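Local atomic coordinates of putative hydrolase (Shewanella frigidimarina, PDB entry 3LHO), a protein that probably acts as an iron(II)-dependent dioxygenase of the 2-oxoadipate dioxygenase/decarboxylase family, which turns 2-oxoadipate into 2-hydroxyglutarate. Residues A[39-44]-A[165-170]. Residues are numbered along the deposited sequence; the frame is centred on the assembly and turned at random.
Sequences NDHIAL and HFTVSI. With NI (nickel (II) ion), chain B.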
ATOM      1  N   ASN A  39      -4.986 -11.850  -3.787  1.00 14.21           N
ATOM      2  CA  ASN A  39      -4.967 -10.602  -3.022  1.00 18.00           C
ATOM      3  C   ASN A  39      -6.252  -9.768  -3.181  1.00 15.86           C
ATOM      4  O   ASN A  39      -6.807  -9.662  -4.275  1.00 17.53           O
ATOM      5  CB  ASN A  39      -3.742  -9.789  -3.436  1.00 15.86           C
ATOM      6  CG  ASN A  39      -2.437 -10.486  -3.095  1.00 19.59           C
ATOM      7  OD1 ASN A  39      -1.575 -10.729  -3.978  1.00 24.46           O
ATOM      8  ND2 ASN A  39      -2.284 -10.842  -1.837  1.00 14.53           N
ATOM      9  N   ASP A  40      -6.742  -9.207  -2.090  1.00 17.38           N
ATOM     10  CA  ASP A  40      -7.857  -8.254  -2.138  1.00 17.27           C
ATOM     11  C   ASP A  40      -7.435  -6.938  -2.804  1.00 17.53           C
ATOM     12  O   ASP A  40      -8.165  -6.374  -3.637  1.00 12.96           O
ATOM     13  CB  ASP A  40      -8.331  -7.913  -0.706  1.00 20.10           C
ATOM     14  CG  ASP A  40      -9.509  -6.958  -0.704  1.00 22.77           C
ATOM     15  OD1 ASP A  40     -10.583  -7.377  -1.155  1.00 22.11           O
ATOM     16  OD2 ASP A  40      -9.376  -5.759  -0.348  1.00 18.97           O
ATOM     17  N   HIS A  41      -6.255  -6.454  -2.407  1.00 14.92           N
ATOM     18  CA  HIS A  41      -5.728  -5.188  -2.910  1.00 15.22           C
ATOM     19  C   HIS A  41      -4.266  -5.010  -2.650  1.00 17.61           C
ATOM     20  O   HIS A  41      -3.668  -5.779  -1.859  1.00 15.82           O
ATOM     21  CB  HIS A  41      -6.539  -3.959  -2.376  1.00 18.01           C
ATOM     22  CG  HIS A  41      -6.407  -3.669  -0.906  1.00 20.35           C
ATOM     23  ND1 HIS A  41      -7.265  -4.205   0.041  1.00 16.86           N
ATOM     24  CD2 HIS A  41      -5.594  -2.803  -0.230  1.00 18.36           C
ATOM     25  CE1 HIS A  41      -6.957  -3.722   1.230  1.00 21.73           C
ATOM     26  NE2 HIS A  41      -5.963  -2.858   1.088  1.00 23.15           N
ATOM     27  N   ILE A  42      -3.691  -4.046  -3.389  1.00 16.12           N
ATOM     28  CA  ILE A  42      -2.442  -3.365  -3.064  1.00 16.99           C
ATOM     29  C   ILE A  42      -2.736  -1.872  -2.815  1.00 20.76           C
ATOM     30  O   ILE A  42      -3.817  -1.332  -3.181  1.00 18.33           O
ATOM     31  CB  ILE A  42      -1.307  -3.585  -4.152  1.00 16.75           C
ATOM     32  CG1 ILE A  42      -1.717  -2.985  -5.502  1.00 18.04           C
ATOM     33  CG2 ILE A  42      -0.985  -5.079  -4.318  1.00 17.28           C
ATOM     34  CD1 ILE A  42      -0.811  -2.018  -6.075  1.00 21.55           C
ATOM     35  N   ALA A  43      -1.821  -1.228  -2.096  1.00 19.97           N
ATOM     36  CA  ALA A  43      -1.950   0.201  -1.779  1.00 18.09           C
ATOM     37  C   ALA A  43      -0.671   0.904  -2.176  1.00 15.41           C
ATOM     38  O   ALA A  43       0.430   0.434  -1.797  1.00 15.81           O
ATOM     39  CB  ALA A  43      -2.204   0.406  -0.273  1.00 17.61           C
ATOM     40  N   LEU A  44      -0.802   2.009  -2.907  1.00 14.06           N
ATOM     41  CA  LEU A  44       0.319   2.867  -3.292  1.00 16.13           C
ATOM     42  C   LEU A  44       0.074   4.289  -2.820  1.00 17.06           C
ATOM     43  O   LEU A  44      -1.082   4.672  -2.604  1.00 16.47           O
ATOM     44  CB  LEU A  44       0.502   2.834  -4.819  1.00 18.71           C
ATOM     45  CG  LEU A  44       0.658   1.497  -5.510  1.00 16.94           C
ATOM     46  CD1 LEU A  44       0.627   1.724  -7.058  1.00 17.03           C
ATOM     47  CD2 LEU A  44       1.981   0.784  -5.127  1.00 19.12           C
ATOM     48  N   HIS A 165       1.469  -1.791   0.960  1.00 19.06           N
ATOM     49  CA  HIS A 165       1.093  -3.156   1.416  1.00 18.20           C
ATOM     50  C   HIS A 165       0.367  -3.947   0.350  1.00 15.90           C
ATOM     51  O   HIS A 165      -0.203  -3.373  -0.587  1.00 16.32           O
ATOM     52  CB  HIS A 165       0.274  -3.130   2.730  1.00 15.03           C
ATOM     53  CG  HIS A 165      -1.020  -2.383   2.655  1.00 19.43           C
ATOM     54  ND1 HIS A 165      -1.131  -1.039   2.940  1.00 18.69           N
ATOM     55  CD2 HIS A 165      -2.285  -2.824   2.443  1.00 17.42           C
ATOM     56  CE1 HIS A 165      -2.391  -0.667   2.841  1.00 16.14           C
ATOM     57  NE2 HIS A 165      -3.121  -1.733   2.524  1.00 20.09           N
ATOM     58  N   PHE A 166       0.460  -5.273   0.478  1.00 15.29           N
ATOM     59  CA  PHE A 166      -0.479  -6.214  -0.128  1.00 16.50           C
ATOM     60  C   PHE A 166      -1.466  -6.677   0.925  1.00 17.98           C
ATOM     61  O   PHE A 166      -1.101  -6.785   2.102  1.00 15.94           O
ATOM     62  CB  PHE A 166       0.256  -7.421  -0.621  1.00 17.64           C
ATOM     63  CG  PHE A 166       0.929  -7.194  -1.908  1.00 12.50           C
ATOM     64  CD1 PHE A 166       2.019  -6.341  -1.985  1.00 20.85           C
ATOM     65  CD2 PHE A 166       0.489  -7.855  -3.060  1.00 17.70           C
ATOM     66  CE1 PHE A 166       2.670  -6.142  -3.205  1.00 10.61           C
ATOM     67  CE2 PHE A 166       1.177  -7.679  -4.271  1.00 19.97           C
ATOM     68  CZ  PHE A 166       2.210  -6.783  -4.341  1.00 18.60           C
ATOM     69  N   THR A 167      -2.689  -6.974   0.482  1.00 15.99           N
ATOM     70  CA  THR A 167      -3.740  -7.483   1.334  1.00 17.75           C
ATOM     71  C   THR A 167      -4.345  -8.776   0.799  1.00 16.90           C
ATOM     72  O   THR A 167      -4.874  -8.794  -0.321  1.00 14.65           O
ATOM     73  CB  THR A 167      -4.859  -6.453   1.492  1.00 14.20           C
ATOM     74  OG1 THR A 167      -4.311  -5.239   2.025  1.00 16.67           O
ATOM     75  CG2 THR A 167      -5.947  -7.025   2.449  1.00 14.63           C
ATOM     76  N   VAL A 168      -4.248  -9.842   1.597  1.00 13.83           N
ATOM     77  CA  VAL A 168      -4.827 -11.136   1.295  1.00 11.56           C
ATOM     78  C   VAL A 168      -6.329 -11.123   1.337  1.00 15.47           C
ATOM     79  O   VAL A 168      -6.919 -10.519   2.237  1.00 14.20           O
ATOM     80  CB  VAL A 168      -4.272 -12.214   2.254  1.00 12.93           C
ATOM     81  CG1 VAL A 168      -4.932 -13.565   2.000  1.00 14.39           C
ATOM     82  CG2 VAL A 168      -2.723 -12.301   2.066  1.00 18.22           C
ATOM     83  N   SER A 169      -6.960 -11.760   0.346  1.00 14.27           N
ATOM     84  CA  SER A 169      -8.380 -11.891   0.328  1.00 16.41           C
ATOM     85  C   SER A 169      -8.735 -13.123   1.148  1.00 16.21           C
ATOM     86  O   SER A 169      -8.484 -14.270   0.708  1.00 16.48           O
ATOM     87  CB  SER A 169      -8.903 -12.093  -1.102  1.00 19.09           C
ATOM     88  OG  SER A 169     -10.284 -12.412  -1.065  1.00 13.69           O
ATOM     89  N   ILE A 170      -9.342 -12.871   2.309  1.00 15.40           N
ATOM     90  CA  ILE A 170      -9.816 -13.943   3.183  0.60 17.33           C
ATOM     91  C   ILE A 170     -10.963 -14.680   2.470  1.00 15.29           C
ATOM     92  O   ILE A 170     -11.017 -15.907   2.505  1.00 17.16           O
ATOM     93  CB  ILE A 170     -10.265 -13.412   4.574  0.60 16.73           C
ATOM     94  CG1 ILE A 170      -9.044 -12.862   5.345  0.60 20.59           C
ATOM     95  CG2 ILE A 170     -10.946 -14.522   5.388  0.60 16.95           C
ATOM     96  CD1 ILE A 170      -9.416 -12.080   6.601  0.60  9.48           C
TER
HETATM   97 NI    NI B 267      -5.231  -1.766   2.769  1.00 23.76          NI
HETATM   98  O   HOH W   1     -11.662  -9.723  -0.268  1.00 41.21           O
HETATM   99  O   HOH W   2      -5.197  -0.419   4.775  1.00 27.17           O
HETATM  100  O   HOH W   3      -7.144  -1.309   3.298  1.00 21.10           O
HETATM  101  O   HOH W   4      -5.744   0.316   1.952  1.00 21.20           O
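Ile42 presses its CG2 methyl over one face of the Phe166 ring, 3.4 Å from the ring centroid, a CH-pi contact in the closely packed apolar half of this antiparallel strand pair. With CG2 anti to the carbonyl carbon and CG1 between that carbon and the backbone N, it is the CG2 branch that meets the ring, and the side chain also reaches Phe10 and Leu13 of helix 6-20. The ring of Phe166 meets Trp14 and Tyr17 of that helix as well, while Asn39 OD1 approaches its edge. An alanine in place of Phe166 would probably open a gap between sheet and helix and leave the Ile42 methyl without its aromatic partner.

Ala43, His165, His41 and Thr167 occupy the other face of the sheet. His41 and His165 each bind nickel through NE2 at 2.1 Å, their rings meeting rim to rim with planes at 78°, and Glu235 completes the protein ligands. Two histidines and a glutamate on sheet strands are the metal-binding set familiar from the vicinal oxygen chelate superfamily, where this family belongs; the natural metal is probably iron(II), with nickel in its place in this crystal. Thr167 lays CB over the face of the His41 ring, 3.6 Å from its centroid; its OG1, over that face too and 3.0 Å from His41 NE2 with no hydrogen to share there, is hydrogen-bonded to Glu235. Ala43, with just one methyl, sets CB over one face of the His165 ring, toward its rim, 3.3 Å from CE1.

Asp40 steers the His41 ring from the second shell: its OD2 accepts a nearly straight bond (171°) from ND1 through the anti lone pair, while OD1 is salt-bridged to Arg239 and Lys93. A classic beta bulge puts Asp40 and His41 both opposite Thr167, whose O takes a 2.6 Å bond from Asp40 N and a weak one from His41 N. Direct side-chain packing gives way to water past the bulge, where one water donates to both Asp40 OD1 and Ser169 OG, and at the nickel, where three waters complete the coordination.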